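PDB 3CM0: adenylate kinase from Thermus thermophilus, which catalyses the reversible transfer of the terminal phosphate group between ATP and AMP, giving two molecules of ADP. Local coordinates for residues A15-Q20 with I81-P86; T19-L24 with F30-T35. One frame throughout, in Å; residues are numbered along the deposited sequence.

Contact 1: residues A15-Q20 with I81-P86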
ATOM      1  N   ALA A  15      -8.455  -8.634   0.780  1.00 25.81           N
ATOM      2  CA  ALA A  15      -8.514  -8.318   2.213  1.00 22.60           C
ATOM      3  C   ALA A  15      -9.156  -6.948   2.453  1.00 27.89           C
ATOM      4  O   ALA A  15      -9.460  -6.594   3.591  1.00 30.05           O
ATOM      5  CB  ALA A  15      -7.087  -8.372   2.832  1.00 23.41           C
ATOM      6  N   GLY A  16      -9.384  -6.194   1.377  1.00 30.23           N
ATOM      7  CA  GLY A  16      -9.985  -4.865   1.484  1.00 29.59           C
ATOM      8  C   GLY A  16      -9.126  -3.832   2.205  1.00 26.93           C
ATOM      9  O   GLY A  16      -9.640  -2.887   2.795  1.00 27.27           O
ATOM     10  N   LYS A  17      -7.808  -3.984   2.145  1.00 19.47           N
ATOM     11  CA  LYS A  17      -6.944  -3.043   2.853  1.00 17.87           C
ATOM     12  C   LYS A  17      -6.978  -1.646   2.230  1.00 18.99           C
ATOM     13  O   LYS A  17      -6.824  -0.661   2.929  1.00 19.76           O
ATOM     14  CB  LYS A  17      -5.489  -3.538   2.886  1.00 23.37           C
ATOM     15  CG  LYS A  17      -4.792  -3.488   1.540  1.00 27.98           C
ATOM     16  CD  LYS A  17      -3.303  -3.267   1.695  1.00 26.69           C
ATOM     17  CE  LYS A  17      -2.545  -3.631   0.424  1.00 32.40           C
ATOM     18  NZ  LYS A  17      -3.009  -2.860  -0.758  1.00 46.88           N
ATOM     19  N   GLY A  18      -7.185  -1.564   0.920  1.00 18.09           N
ATOM     20  CA  GLY A  18      -7.231  -0.258   0.275  1.00 23.25           C
ATOM     21  C   GLY A  18      -8.416   0.567   0.736  1.00 26.93           C
ATOM     22  O   GLY A  18      -8.327   1.776   0.963  1.00 21.51           O
ATOM     23  N   THR A  19      -9.557  -0.094   0.854  1.00 26.31           N
ATOM     24  CA  THR A  19     -10.746   0.576   1.303  1.00 26.89           C
ATOM     25  C   THR A  19     -10.569   1.058   2.725  1.00 22.69           C
ATOM     26  O   THR A  19     -11.051   2.144   3.054  1.00 21.71           O
ATOM     27  CB  THR A  19     -11.974  -0.356   1.238  1.00 35.66           C
ATOM     28  OG1 THR A  19     -12.172  -0.782  -0.117  1.00 48.67           O
ATOM     29  CG2 THR A  19     -13.220   0.371   1.725  1.00 46.72           C
ATOM     30  N   GLN A  20      -9.876   0.278   3.570  1.00 20.43           N
ATOM     31  CA  GLN A  20      -9.669   0.693   4.964  1.00 14.96           C
ATOM     32  C   GLN A  20      -8.672   1.885   4.989  1.00 17.06           C
ATOM     33  O   GLN A  20      -8.806   2.796   5.795  1.00 17.61           O
ATOM     34  CB  GLN A  20      -9.073  -0.448   5.818  1.00 15.98           C
ATOM     35  CG  GLN A  20     -10.012  -1.645   6.037  1.00 16.67           C
ATOM     36  CD  GLN A  20     -11.225  -1.256   6.866  1.00 24.35           C
ATOM     37  OE1 GLN A  20     -11.244  -0.192   7.478  1.00 26.69           O
ATOM     38  NE2 GLN A  20     -12.243  -2.117   6.888  1.00 21.00           N
ATOM     39  N   ILE A  81      -0.560   8.402   4.360  1.00 13.42           N
ATOM     40  CA  ILE A  81      -0.860   6.957   4.270  1.00  8.20           C
ATOM     41  C   ILE A  81      -0.294   6.405   2.973  1.00 14.42           C
ATOM     42  O   ILE A  81      -0.378   7.021   1.894  1.00 14.24           O
ATOM     43  CB  ILE A  81      -2.398   6.705   4.364  1.00 12.04           C
ATOM     44  CG1 ILE A  81      -2.828   6.883   5.832  1.00 13.55           C
ATOM     45  CG2 ILE A  81      -2.753   5.344   3.842  1.00 16.97           C
ATOM     46  CD1 ILE A  81      -4.359   6.693   6.062  1.00 19.18           C
ATOM     47  N   PHE A  82       0.356   5.240   3.103  1.00 12.29           N
ATOM     48  CA  PHE A  82       0.914   4.531   1.984  1.00 10.40           C
ATOM     49  C   PHE A  82       0.097   3.262   1.825  1.00 15.41           C
ATOM     50  O   PHE A  82      -0.102   2.553   2.791  1.00 14.81           O
ATOM     51  CB  PHE A  82       2.375   4.169   2.273  1.00  8.77           C
ATOM     52  CG  PHE A  82       3.273   5.400   2.333  1.00  8.58           C
ATOM     53  CD1 PHE A  82       3.795   5.934   1.160  1.00 14.42           C
ATOM     54  CD2 PHE A  82       3.569   5.998   3.555  1.00 12.11           C
ATOM     55  CE1 PHE A  82       4.617   7.058   1.202  1.00 14.34           C
ATOM     56  CE2 PHE A  82       4.399   7.139   3.611  1.00 18.28           C
ATOM     57  CZ  PHE A  82       4.921   7.656   2.427  1.00 11.29           C
ATOM     58  N   ASP A  83      -0.351   2.992   0.606  1.00 13.75           N
ATOM     59  CA  ASP A  83      -1.156   1.808   0.316  1.00 20.81           C
ATOM     60  C   ASP A  83      -0.634   1.390  -1.069  1.00 20.09           C
ATOM     61  O   ASP A  83      -0.874   2.069  -2.056  1.00 37.07           O
ATOM     62  CB  ASP A  83      -2.630   2.248   0.280  1.00 20.98           C
ATOM     63  CG  ASP A  83      -3.559   1.173  -0.216  1.00 31.32           C
ATOM     64  OD1 ASP A  83      -3.294  -0.014   0.060  1.00 27.85           O
ATOM     65  OD2 ASP A  83      -4.560   1.535  -0.871  1.00 33.78           O
ATOM     66  N   GLY A  84       0.109   0.306  -1.129  1.00 26.76           N
ATOM     67  CA  GLY A  84       0.681  -0.095  -2.400  1.00 31.22           C
ATOM     68  C   GLY A  84       2.160   0.285  -2.505  1.00 38.64           C
ATOM     69  O   GLY A  84       2.766   0.156  -3.582  1.00 33.85           O
ATOM     70  N   PHE A  85       2.724   0.771  -1.390  1.00 32.17           N
ATOM     71  CA  PHE A  85       4.130   1.167  -1.284  1.00 22.95           C
ATOM     72  C   PHE A  85       4.546   1.085   0.198  1.00 18.70           C
ATOM     73  O   PHE A  85       3.775   1.451   1.076  1.00 17.10           O
ATOM     74  CB  PHE A  85       4.344   2.600  -1.813  1.00 21.37           C
ATOM     75  CG  PHE A  85       5.780   2.994  -1.931  1.00 20.32           C
ATOM     76  CD1 PHE A  85       6.434   3.594  -0.871  1.00 16.97           C
ATOM     77  CD2 PHE A  85       6.493   2.739  -3.103  1.00 19.49           C
ATOM     78  CE1 PHE A  85       7.785   3.936  -0.957  1.00 20.04           C
ATOM     79  CE2 PHE A  85       7.841   3.075  -3.199  1.00 18.89           C
ATOM     80  CZ  PHE A  85       8.484   3.674  -2.125  1.00 17.00           C
ATOM     81  N   PRO A  86       5.773   0.591   0.502  1.00 12.71           N
ATOM     82  CA  PRO A  86       6.785   0.106  -0.443  1.00 12.77           C
ATOM     83  C   PRO A  86       6.439  -1.255  -1.024  1.00 12.05           C
ATOM     84  O   PRO A  86       5.619  -1.985  -0.472  1.00 16.39           O
ATOM     85  CB  PRO A  86       8.075   0.041   0.400  1.00 11.61           C
ATOM     86  CG  PRO A  86       7.581  -0.360   1.748  1.00 11.94           C
ATOM     87  CD  PRO A  86       6.256   0.504   1.892  1.00 13.21           C
TER

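Contact 2: residues T19-L24 with F30-T35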
ATOM      1  N   THR A  19      -9.557  -0.094   0.854  1.00 26.31           N
ATOM      2  CA  THR A  19     -10.746   0.576   1.303  1.00 26.89           C
ATOM      3  C   THR A  19     -10.569   1.058   2.725  1.00 22.69           C
ATOM      4  O   THR A  19     -11.051   2.144   3.054  1.00 21.71           O
ATOM      5  CB  THR A  19     -11.974  -0.356   1.238  1.00 35.66           C
ATOM      6  OG1 THR A  19     -12.172  -0.782  -0.117  1.00 48.67           O
ATOM      7  CG2 THR A  19     -13.220   0.371   1.725  1.00 46.72           C
ATOM      8  N   GLN A  20      -9.876   0.278   3.570  1.00 20.43           N
ATOM      9  CA  GLN A  20      -9.669   0.693   4.964  1.00 14.96           C
ATOM     10  C   GLN A  20      -8.672   1.885   4.989  1.00 17.06           C
ATOM     11  O   GLN A  20      -8.806   2.796   5.795  1.00 17.61           O
ATOM     12  CB  GLN A  20      -9.073  -0.448   5.818  1.00 15.98           C
ATOM     13  CG  GLN A  20     -10.012  -1.645   6.037  1.00 16.67           C
ATOM     14  CD  GLN A  20     -11.225  -1.256   6.866  1.00 24.35           C
ATOM     15  OE1 GLN A  20     -11.244  -0.192   7.478  1.00 26.69           O
ATOM     16  NE2 GLN A  20     -12.243  -2.117   6.888  1.00 21.00           N
ATOM     17  N   ALA A  21      -7.652   1.831   4.142  1.00 20.26           N
ATOM     18  CA  ALA A  21      -6.686   2.944   4.072  1.00 13.85           C
ATOM     19  C   ALA A  21      -7.450   4.207   3.668  1.00 18.18           C
ATOM     20  O   ALA A  21      -7.214   5.284   4.192  1.00 19.11           O
ATOM     21  CB  ALA A  21      -5.628   2.628   3.033  1.00 13.82           C
ATOM     22  N   SER A  22      -8.346   4.064   2.695  1.00 21.34           N
ATOM     23  CA  SER A  22      -9.117   5.216   2.225  1.00 24.53           C
ATOM     24  C   SER A  22     -10.031   5.774   3.297  1.00 20.69           C
ATOM     25  O   SER A  22     -10.234   6.993   3.400  1.00 19.14           O
ATOM     26  CB  SER A  22      -9.919   4.829   0.991  1.00 22.48           C
ATOM     27  OG  SER A  22      -9.059   4.683  -0.120  1.00 28.86           O
ATOM     28  N   ARG A  23     -10.591   4.892   4.118  1.00 20.25           N
ATOM     29  CA  ARG A  23     -11.457   5.363   5.178  1.00 23.25           C
ATOM     30  C   ARG A  23     -10.690   6.034   6.307  1.00 25.09           C
ATOM     31  O   ARG A  23     -11.126   7.054   6.842  1.00 21.61           O
ATOM     32  CB  ARG A  23     -12.309   4.225   5.729  1.00 27.05           C
ATOM     33  CG  ARG A  23     -13.085   4.623   6.985  1.00 27.39           C
ATOM     34  CD  ARG A  23     -14.169   3.604   7.238  1.00 31.99           C
ATOM     35  NE  ARG A  23     -14.885   3.862   8.479  1.00 26.92           N
ATOM     36  CZ  ARG A  23     -15.729   2.993   9.032  1.00 31.10           C
ATOM     37  NH1 ARG A  23     -15.960   1.828   8.448  1.00 27.68           N
ATOM     38  NH2 ARG A  23     -16.318   3.278  10.180  1.00 35.82           N
ATOM     39  N   LEU A  24      -9.538   5.478   6.675  1.00 17.91           N
ATOM     40  CA  LEU A  24      -8.752   6.089   7.738  1.00 15.96           C
ATOM     41  C   LEU A  24      -8.284   7.473   7.244  1.00 17.93           C
ATOM     42  O   LEU A  24      -8.202   8.437   8.032  1.00 21.90           O
ATOM     43  CB  LEU A  24      -7.512   5.222   8.036  1.00 18.77           C
ATOM     44  CG  LEU A  24      -6.647   5.714   9.201  1.00 19.40           C
ATOM     45  CD1 LEU A  24      -7.424   5.639  10.486  1.00 25.25           C
ATOM     46  CD2 LEU A  24      -5.352   4.843   9.276  1.00 20.86           C
ATOM     47  N   PHE A  30      -5.492  12.132   6.738  1.00 23.19           N
ATOM     48  CA  PHE A  30      -4.202  11.675   6.202  1.00 24.72           C
ATOM     49  C   PHE A  30      -4.308  11.790   4.692  1.00 23.39           C
ATOM     50  O   PHE A  30      -5.377  11.543   4.125  1.00 19.94           O
ATOM     51  CB  PHE A  30      -3.935  10.182   6.518  1.00 19.79           C
ATOM     52  CG  PHE A  30      -3.515   9.910   7.926  1.00 19.00           C
ATOM     53  CD1 PHE A  30      -2.179   9.606   8.220  1.00 15.16           C
ATOM     54  CD2 PHE A  30      -4.435   9.961   8.972  1.00 25.64           C
ATOM     55  CE1 PHE A  30      -1.765   9.344   9.527  1.00 16.31           C
ATOM     56  CE2 PHE A  30      -4.039   9.705  10.293  1.00 27.98           C
ATOM     57  CZ  PHE A  30      -2.692   9.397  10.573  1.00 32.76           C
ATOM     58  N   LYS A  31      -3.209  12.162   4.040  1.00 18.50           N
ATOM     59  CA  LYS A  31      -3.179  12.195   2.594  1.00 16.72           C
ATOM     60  C   LYS A  31      -2.722  10.801   2.140  1.00 22.20           C
ATOM     61  O   LYS A  31      -1.600  10.352   2.491  1.00 16.46           O
ATOM     62  CB  LYS A  31      -2.187  13.248   2.085  1.00 23.76           C
ATOM     63  CG  LYS A  31      -2.130  13.305   0.567  1.00 37.29           C
ATOM     64  CD  LYS A  31      -1.531  14.616   0.046  1.00 37.83           C
ATOM     65  CE  LYS A  31      -0.095  14.805   0.467  1.00 46.30           C
ATOM     66  NZ  LYS A  31       0.504  16.022  -0.158  1.00 40.34           N
ATOM     67  N   LYS A  32      -3.583  10.116   1.382  1.00 17.22           N
ATOM     68  CA  LYS A  32      -3.280   8.787   0.861  1.00 23.34           C
ATOM     69  C   LYS A  32      -2.501   8.955  -0.433  1.00 28.53           C
ATOM     70  O   LYS A  32      -3.012   9.437  -1.438  1.00 24.43           O
ATOM     71  CB  LYS A  32      -4.585   8.014   0.608  1.00 29.40           C
ATOM     72  CG  LYS A  32      -4.432   6.578   0.142  1.00 22.55           C
ATOM     73  CD  LYS A  32      -5.806   5.889   0.210  1.00 28.90           C
ATOM     74  CE  LYS A  32      -5.805   4.422  -0.210  1.00 34.40           C
ATOM     75  NZ  LYS A  32      -5.580   4.202  -1.666  1.00 40.91           N
ATOM     76  N   LEU A  33      -1.242   8.553  -0.410  1.00 23.65           N
ATOM     77  CA  LEU A  33      -0.399   8.709  -1.567  1.00 24.04           C
ATOM     78  C   LEU A  33      -0.447   7.550  -2.558  1.00 30.04           C
ATOM     79  O   LEU A  33      -0.598   6.389  -2.188  1.00 31.11           O
ATOM     80  CB  LEU A  33       1.050   8.913  -1.121  1.00 19.50           C
ATOM     81  CG  LEU A  33       1.315  10.003  -0.089  1.00 28.62           C
ATOM     82  CD1 LEU A  33       2.816  10.174   0.061  1.00 26.20           C
ATOM     83  CD2 LEU A  33       0.653  11.303  -0.514  1.00 33.40           C
ATOM     84  N   SER A  34      -0.314   7.888  -3.833  1.00 33.45           N
ATOM     85  CA  SER A  34      -0.266   6.882  -4.884  1.00 35.92           C
ATOM     86  C   SER A  34       0.837   7.354  -5.812  1.00 36.28           C
ATOM     87  O   SER A  34       0.697   8.391  -6.486  1.00 31.20           O
ATOM     88  CB  SER A  34      -1.584   6.800  -5.668  1.00 37.42           C
ATOM     89  OG  SER A  34      -1.349   6.167  -6.926  1.00 39.11           O
ATOM     90  N   THR A  35       1.944   6.620  -5.831  1.00 37.02           N
ATOM     91  CA  THR A  35       3.054   7.002  -6.692  1.00 42.57           C
ATOM     92  C   THR A  35       2.578   6.997  -8.157  1.00 39.31           C
ATOM     93  O   THR A  35       2.850   7.935  -8.914  1.00 38.17           O
ATOM     94  CB  THR A  35       4.296   6.047  -6.474  1.00 44.32           C
ATOM     95  OG1 THR A  35       3.950   4.684  -6.771  1.00 40.74           O
ATOM     96  CG2 THR A  35       4.758   6.113  -5.013  1.00 43.48           C
TER

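Contact 1: residues A15-Q20 with I81-P86
Lys-17 and Asp-83 form a salt bridge between the P-loop and the C-terminal end of strand 79-83, at the C-terminal ends of the parallel strands, where the nucleotide sites of this P-loop kinase lie. Lys-17 is the lysine of the P-loop (Walker A) sequence, at the start of helix 17-28, with Gly-16 in the N-cap position before it; both are predicted to belong to the ATP site. The lysine chain leaves the helix with CG between the backbone N and the carbonyl carbon (chi1 71°), runs nearly extended, and bends at its last torsion (chi4 58°). Before the bend, Lys-17 CD already lies 3.6 Å from Asp-83 OD1; the bend then brings NZ round to the same oxygen, so methylene groups as well as the ammonium border the carboxylate. The aspartate's CG is anti to its backbone N (chi1 171°), which carries the carboxylate out toward the helix start. Its two oxygens have separate tasks: OD1 faces Lys-17, while Asp-83 OD2 is paired with Lys-32 and also rests 3.4 Å from Gly-18 CA. Beyond it the chain turns at Gly-84, whose backbone angles would press a side chain against the carbonyl oxygen of Asp-83; this glycine is predicted to contribute to the AMP site. Lys-17 NZ donates to Asp-83 OD1 over 3.0 Å, approaching nearly in line with the CG-OD1 bond.

Contact 2: residues T19-L24 with F30-T35
Lys-32 lays its aliphatic chain against Ala-21 and Ser-22, packing strand 31-33 onto helix 17-28. Its CB points toward the helix, and with CG anti to the backbone N (chi1 -176°) the chain stays extended through CG, CD and CE, carrying the outer methylenes up to the helix surface, where the first close contact is made by CD. Lys-32 CD comes within 3.5 Å of Ser-22 OG and lies 3.9 Å from Ser-22 CA. The closest approach to the helix is that of Lys-32 CE, which touches Ser-22 OG at 3.3 Å and, in a direction roughly at right angles, Ala-21 CB at 3.7 Å. A bend at the last torsion (chi4 -70°) then turns NZ toward Asp-83 OD2, with which it forms a salt bridge, leaving Lys-32 NZ 3.8 Å from Ser-22 OG. That hydroxyl is itself hydrogen-bonded to Gly-18 O, one turn earlier in the helix. Were this lysine an alanine, Asp-83 OD2 would probably lose this charged partner and a gap would open beside Ala-21 and Ser-22. At the other end of the contact, Phe-30 CD2 approaches Leu-24 O at 4.2 Å. The helix is the connection of a beta-alpha-beta crossover between strands 4-10 and 31-33: Leu-24 and Phe-30 both reach Ile-81 of the intervening strand 79-83, and Leu-24 also meets Tyr-177 of helix 173-184.

After strand 4-10 the chain passes through the P-loop into helix 17-28, and both contacts start there, sharing Thr-19 and Gln-20. Contact 2 closes first, across the last turn of the helix and the short link after it, which leads into edge strand 31-33. Contact 1 closes a far longer loop, which takes in segment 30-35, the NMP region 34-63 and helix 65-75 before strand 79-83 returns beside strand 31-33. The smaller loop thus falls within the larger. Backbone hydrogen bonds from Ile-81 to Lys-31 and Leu-33 join the two strands, and Ile-81 CD1 packs on Phe-30 CB, tying P-loop helix, sheet edge and the root of the NMP region together.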